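Side-chain contacts in lectin-related NK cell receptor LY49L1 (PDB 3G8K), which is a natural killer cell surface receptor of the Ly49 family whose C-type lectin-like domain, crystallised here, probably recognises MHC class I molecules: residues Y63-S68 against W76-N81; C100-K105 against D109-D114. The protein carries 1 engineered substitution. All coordinates share one frame; numbering follows the deposited sequence.

Contact 1: Y63-S68 against W76-N81; sequences YWIGLS and WAWINN. Engineered in segment 63-68: Tyr63 (natural residue Cys).
Trp76 opens the pairing by laying the benzo part of its indole obliquely against the backbone of Ser68, with CE3 3.5 Å from Ser68 C, while its CB meets Leu67 CD1 at 4.0 Å. Tyr69 packs edge-to-face with the same indole, so a large flat residue suits this place. Ala77 and Ser68 form a hydrogen-bonded antiparallel pair: Ala77 N donates almost straight (171°) to Ser68 O at 2.8 Å, and Ser68 N returns a longer bond of 3.2 Å to Ala77 O. Ala77 O also accepts from a water, 2.7 Å away, that is hydrogen-bonded to Ser68 OG; both residues are small and partly exposed, and a hydroxyl suits a face reached by a water. Trp78 and Leu67 are buried on the other face. Leu67 CB lies over the face of the Trp78 six-membered ring, 3.9 Å from its centroid, a CH-pi contact. With CG anti to the backbone N (chi1 174°), the Leu67 branch brings CD1 over the ring centre, 3.9 Å above the Trp78 plane. Beyond these pairs, Ile79 N donates to Gly66 O at 2.8 Å, tilted 26° from the carbonyl plane. CG1 and CG2 of Ile79 both lie against that oxygen from the same general direction, beside a Gly66 that has no side chain and is the centre of an inverse gamma turn. Trp64 to Leu67 spell the WIGL motif of C-type lectin-like domains. The chemistry thus divides: backbone bonds fix the register, the water bridges the polar face, and the Leu67–Trp78 contact seals the apolar one.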
loop_
_atom_site.group_PDB
_atom_site.type_symbol
_atom_site.label_atom_id
_atom_site.label_comp_id
_atom_site.label_asym_id
_atom_site.label_seq_id
_atom_site.Cartn_x
_atom_site.Cartn_y
_atom_site.Cartn_z
ATOM N N TYR A 63 3.026 2.537 -14.633
ATOM C CA TYR A 63 1.574 2.571 -14.489
ATOM C C TYR A 63 0.981 3.648 -15.332
ATOM O O TYR A 63 1.387 4.847 -15.228
ATOM C CB TYR A 63 1.146 2.846 -13.006
ATOM C CG TYR A 63 1.719 1.843 -12.046
ATOM C CD1 TYR A 63 1.025 0.675 -11.753
ATOM C CD2 TYR A 63 2.962 2.035 -11.437
ATOM C CE1 TYR A 63 1.539 -0.286 -10.893
ATOM C CE2 TYR A 63 3.494 1.072 -10.571
ATOM C CZ TYR A 63 2.756 -0.089 -10.299
ATOM O OH TYR A 63 3.251 -1.055 -9.425
ATOM N N TRP A 64 -0.034 3.308 -16.096
ATOM C CA TRP A 64 -0.797 4.409 -16.783
ATOM C C TRP A 64 -1.585 5.218 -15.809
ATOM O O TRP A 64 -2.117 4.672 -14.876
ATOM C CB TRP A 64 -1.790 3.819 -17.789
ATOM C CG TRP A 64 -1.254 3.328 -19.135
ATOM C CD1 TRP A 64 -1.553 2.022 -19.720
ATOM C CD2 TRP A 64 -0.341 3.957 -20.075
ATOM N NE1 TRP A 64 -0.872 1.907 -20.889
ATOM C CE2 TRP A 64 -0.175 3.052 -21.175
ATOM C CE3 TRP A 64 0.314 5.181 -20.136
ATOM C CZ2 TRP A 64 0.607 3.368 -22.269
ATOM C CZ3 TRP A 64 1.093 5.469 -21.211
ATOM C CH2 TRP A 64 1.222 4.623 -22.271
ATOM N N ILE A 65 -1.663 6.545 -16.012
ATOM C CA ILE A 65 -2.415 7.412 -15.132
ATOM C C ILE A 65 -3.220 8.290 -16.082
ATOM O O ILE A 65 -3.014 8.251 -17.311
ATOM C CB ILE A 65 -1.492 8.290 -14.118
ATOM C CG1 ILE A 65 -0.658 9.322 -14.905
ATOM C CG2 ILE A 65 -0.745 7.328 -13.078
ATOM C CD1 ILE A 65 0.392 9.977 -14.191
ATOM N N GLY A 66 -4.200 8.982 -15.558
ATOM C CA GLY A 66 -5.214 9.616 -16.428
ATOM C C GLY A 66 -4.813 11.002 -16.933
ATOM O O GLY A 66 -5.545 11.958 -16.765
ATOM N N LEU A 67 -3.652 11.065 -17.574
ATOM C CA LEU A 67 -3.082 12.293 -18.073
ATOM C C LEU A 67 -2.586 12.032 -19.519
ATOM O O LEU A 67 -1.938 11.008 -19.802
ATOM C CB LEU A 67 -1.931 12.761 -17.157
ATOM C CG LEU A 67 -1.111 13.998 -17.618
ATOM C CD1 LEU A 67 -1.960 15.241 -17.516
ATOM C CD2 LEU A 67 0.139 14.182 -16.744
ATOM N N SER A 68 -2.939 12.939 -20.416
ATOM C CA SER A 68 -2.693 12.777 -21.845
ATOM C C SER A 68 -2.561 14.118 -22.456
ATOM O O SER A 68 -3.018 15.063 -21.888
ATOM C CB SER A 68 -3.678 11.855 -22.559
ATOM O OG SER A 68 -4.956 12.356 -22.849
ATOM N N TRP A 76 -0.947 19.147 -21.730
ATOM C CA TRP A 76 -1.248 17.923 -21.032
ATOM C C TRP A 76 -2.464 18.174 -20.189
ATOM O O TRP A 76 -2.562 19.223 -19.546
ATOM C CB TRP A 76 -0.045 17.486 -20.168
ATOM C CG TRP A 76 1.044 16.975 -21.039
ATOM C CD1 TRP A 76 1.978 17.717 -21.657
ATOM C CD2 TRP A 76 1.258 15.619 -21.455
ATOM N NE1 TRP A 76 2.774 16.936 -22.443
ATOM C CE2 TRP A 76 2.346 15.635 -22.351
ATOM C CE3 TRP A 76 0.638 14.397 -21.156
ATOM C CZ2 TRP A 76 2.868 14.485 -22.903
ATOM C CZ3 TRP A 76 1.145 13.260 -21.716
ATOM C CH2 TRP A 76 2.252 13.314 -22.573
ATOM N N ALA A 77 -3.408 17.240 -20.207
ATOM C CA ALA A 77 -4.636 17.428 -19.466
ATOM C C ALA A 77 -5.102 16.188 -18.713
ATOM O O ALA A 77 -5.021 15.070 -19.250
ATOM C CB ALA A 77 -5.741 17.986 -20.354
ATOM N N TRP A 78 -5.525 16.370 -17.450
ATOM C CA TRP A 78 -6.089 15.241 -16.654
ATOM C C TRP A 78 -7.430 14.842 -17.303
ATOM O O TRP A 78 -8.145 15.688 -17.818
ATOM C CB TRP A 78 -6.204 15.624 -15.147
ATOM C CG TRP A 78 -4.788 15.904 -14.483
ATOM C CD1 TRP A 78 -4.227 17.146 -14.191
ATOM C CD2 TRP A 78 -3.828 14.920 -14.075
ATOM N NE1 TRP A 78 -2.951 16.979 -13.678
ATOM C CE2 TRP A 78 -2.705 15.602 -13.569
ATOM C CE3 TRP A 78 -3.813 13.483 -14.128
ATOM C CZ2 TRP A 78 -1.567 14.925 -13.083
ATOM C CZ3 TRP A 78 -2.663 12.834 -13.637
ATOM C CH2 TRP A 78 -1.577 13.537 -13.132
ATOM N N ILE A 79 -7.759 13.563 -17.366
ATOM C CA ILE A 79 -9.041 13.167 -17.981
ATOM C C ILE A 79 -10.289 13.847 -17.376
ATOM O O ILE A 79 -10.322 14.225 -16.178
ATOM C CB ILE A 79 -9.233 11.607 -18.113
ATOM C CG1 ILE A 79 -9.133 10.900 -16.770
ATOM C CG2 ILE A 79 -8.255 11.040 -19.135
ATOM C CD1 ILE A 79 -9.454 9.427 -16.859
ATOM N N ASN A 80 -11.279 14.052 -18.239
ATOM C CA ASN A 80 -12.541 14.708 -17.914
ATOM C C ASN A 80 -12.342 16.085 -17.312
ATOM O O ASN A 80 -13.021 16.453 -16.339
ATOM C CB ASN A 80 -13.428 13.832 -17.008
ATOM C CG ASN A 80 -13.625 12.398 -17.563
ATOM O OD1 ASN A 80 -13.506 12.110 -18.780
ATOM N ND2 ASN A 80 -13.945 11.492 -16.651
ATOM N N ASN A 81 -11.413 16.838 -17.882
ATOM C CA ASN A 81 -11.128 18.196 -17.411
ATOM C C ASN A 81 -10.805 18.248 -15.922
ATOM O O ASN A 81 -11.247 19.184 -15.239
ATOM C CB ASN A 81 -12.366 19.094 -17.659
ATOM C CG ASN A 81 -12.856 19.031 -19.102
ATOM O OD1 ASN A 81 -13.960 18.487 -19.403
ATOM N ND2 ASN A 81 -12.025 19.541 -20.012
HETATM O O HOH W 1 -6.588 13.518 -20.741
#

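Contact 2: C100-K105 against D109-D114; sequences CMLLSK and DNDNCD
Asn110 brings its CB to 3.9 Å from Cys100 O but turns its flat amide away from strand 100-104, toward Gly98, whose O accepts from ND2; Tyr93 and Trp76 pack against this side chain. The carboxylate of Asp111 also serves its own chain: OD1 uses its anti lone pair to accept from Asn112 N at 2.6 Å, while Asp111 CB meets Leu102 CD1 at 4.1 Å.

Backbone bonds set the antiparallel register. Asp111 N donates to Cys100 O at 2.9 Å, with a weak bond in return from Cys100 N to Asp111 O, and the Leu102–Asp109 pair is held by Leu102 N to Asp109 O at 3.0 Å and Asp109 N to Leu102 O at 3.1 Å. Met101, bent at chi2 (72°) and chi3 (83°), folds its flexible thioether over the Asp109 carbonyl, SD 3.0 Å from Asp109 O. Cys113, just past strand 108-111, is joined to Cys100 by a disulfide, SG to SG 2.1 Å (chi3 102°). This covalent link closes an antiparallel beta hairpin of the C-type lectin-like domain.

Within the fold, strand 62-70 borders this hairpin: its Trp64 rests on Cys100 and its Leu67 on Met101, while Trp76 of strand 75-78 also touches Met101. Farther along strand 100-104, Leu103 packs on helix 48-57.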
loop_
_atom_site.group_PDB
_atom_site.type_symbol
_atom_site.label_atom_id
_atom_site.label_comp_id
_atom_site.label_asym_id
_atom_site.label_seq_id
_atom_site.Cartn_x
_atom_site.Cartn_y
_atom_site.Cartn_z
ATOM N N CYS A 100 0.772 10.053 -23.730
ATOM C CA CYS A 100 0.058 9.620 -22.495
ATOM C C CYS A 100 1.062 9.512 -21.354
ATOM O O CYS A 100 2.221 9.126 -21.597
ATOM C CB CYS A 100 -0.618 8.250 -22.746
ATOM S SG CYS A 100 -2.055 8.230 -23.948
ATOM N N MET A 101 0.648 9.787 -20.101
ATOM C CA MET A 101 1.586 9.758 -18.981
ATOM C C MET A 101 1.530 8.408 -18.162
ATOM O O MET A 101 0.477 7.810 -17.995
ATOM C CB MET A 101 1.453 11.080 -18.169
ATOM C CG MET A 101 2.656 11.562 -17.335
ATOM S SD MET A 101 3.943 12.155 -18.343
ATOM C CE MET A 101 3.403 13.836 -18.663
ATOM N N LEU A 102 2.687 7.917 -17.761
ATOM C CA LEU A 102 2.848 6.899 -16.764
ATOM C C LEU A 102 3.498 7.488 -15.530
ATOM O O LEU A 102 4.280 8.419 -15.639
ATOM C CB LEU A 102 3.890 5.854 -17.157
ATOM C CG LEU A 102 3.838 5.152 -18.456
ATOM C CD1 LEU A 102 5.302 4.926 -18.773
ATOM C CD2 LEU A 102 3.150 3.817 -18.075
ATOM N N LEU A 103 3.162 6.838 -14.426
ATOM C CA LEU A 103 3.841 6.834 -13.139
ATOM C C LEU A 103 4.840 5.665 -13.030
ATOM O O LEU A 103 4.468 4.482 -13.230
ATOM C CB LEU A 103 2.774 6.615 -12.037
ATOM C CG LEU A 103 3.177 6.724 -10.530
ATOM C CD1 LEU A 103 4.189 7.897 -10.312
ATOM C CD2 LEU A 103 1.928 6.856 -9.632
ATOM N N SER A 104 6.090 5.985 -12.699
ATOM C CA SER A 104 7.041 4.991 -12.120
ATOM C C SER A 104 7.507 5.482 -10.751
ATOM O O SER A 104 7.260 6.650 -10.391
ATOM C CB SER A 104 8.227 4.718 -13.065
ATOM O OG SER A 104 9.058 5.827 -13.306
ATOM N N LYS A 105 8.162 4.619 -9.976
ATOM C CA LYS A 105 8.853 5.063 -8.751
ATOM C C LYS A 105 9.788 6.248 -8.905
ATOM O O LYS A 105 10.052 7.019 -7.950
ATOM C CB LYS A 105 9.650 3.904 -8.145
ATOM C CG LYS A 105 8.784 2.675 -7.887
ATOM C CD LYS A 105 9.452 1.828 -6.876
ATOM C CE LYS A 105 9.461 2.505 -5.556
ATOM N NZ LYS A 105 8.120 2.491 -4.911
ATOM N N ASP A 109 6.649 10.000 -16.798
ATOM C CA ASP A 109 7.220 9.987 -18.127
ATOM C C ASP A 109 6.119 9.869 -19.157
ATOM O O ASP A 109 5.044 9.374 -18.854
ATOM C CB ASP A 109 8.221 8.835 -18.224
ATOM C CG ASP A 109 9.257 9.066 -19.321
ATOM O OD1 ASP A 109 10.011 8.117 -19.564
ATOM O OD2 ASP A 109 9.303 10.207 -19.907
ATOM N N ASN A 110 6.319 10.392 -20.361
ATOM C CA ASN A 110 5.338 10.222 -21.380
ATOM C C ASN A 110 5.709 9.006 -22.214
ATOM O O ASN A 110 6.881 8.636 -22.286
ATOM C CB ASN A 110 5.261 11.434 -22.274
ATOM C CG ASN A 110 6.570 11.718 -23.016
ATOM O OD1 ASN A 110 7.680 11.659 -22.472
ATOM N ND2 ASN A 110 6.419 12.058 -24.253
ATOM N N ASP A 111 4.728 8.435 -22.874
ATOM C CA ASP A 111 4.986 7.224 -23.629
ATOM C C ASP A 111 3.865 6.937 -24.628
ATOM O O ASP A 111 2.782 7.502 -24.525
ATOM C CB ASP A 111 5.275 6.028 -22.710
ATOM C CG ASP A 111 6.239 5.027 -23.366
ATOM O OD1 ASP A 111 6.264 4.963 -24.630
ATOM O OD2 ASP A 111 7.033 4.360 -22.677
ATOM N N ASN A 112 4.145 6.025 -25.588
ATOM C CA ASN A 112 3.212 5.590 -26.572
ATOM C C ASN A 112 1.923 5.143 -25.935
ATOM O O ASN A 112 1.910 4.126 -25.238
ATOM C CB ASN A 112 3.828 4.380 -27.278
ATOM C CG ASN A 112 3.161 4.046 -28.598
ATOM O OD1 ASN A 112 1.947 4.125 -28.755
ATOM N ND2 ASN A 112 3.961 3.703 -29.557
ATOM N N CYS A 113 0.823 5.787 -26.287
ATOM C CA CYS A 113 -0.493 5.416 -25.737
ATOM C C CYS A 113 -0.909 3.981 -26.015
ATOM O O CYS A 113 -1.846 3.481 -25.413
ATOM C CB CYS A 113 -1.578 6.321 -26.244
ATOM S SG CYS A 113 -1.296 8.080 -25.861
ATOM N N ASP A 114 -0.195 3.318 -26.911
ATOM C CA ASP A 114 -0.553 1.938 -27.382
ATOM C C ASP A 114 0.208 0.888 -26.639
ATOM O O ASP A 114 -0.094 -0.333 -26.777
ATOM C CB ASP A 114 -0.109 1.802 -28.830
ATOM C CG ASP A 114 -0.487 0.449 -29.423
ATOM O OD1 ASP A 114 -1.740 0.255 -29.542
ATOM O OD2 ASP A 114 0.443 -0.415 -29.703
#

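The two contacts are successive beta hairpins of one C-type lectin-like domain: contact 1 closes before contact 2 opens, and their centres lie about 10 Å apart. Strands 62-70 and 100-104 run antiparallel as neighbours in the same sheet and join the hairpins directly, with probable hydrogen bonds from Leu103 N to the backbone O of the engineered Tyr63 (2.8 Å) and from Met101 N to Leu67 O (2.9 Å). The Trp64 ring adds a packing contact, CH2 3.1 Å from the backbone O of Asn112. Strand 62-70 is thus shared ground, paired with strand 75-78, strand 100-104 and, in parallel, strand 118-124, so both hairpins belong to one continuous framework.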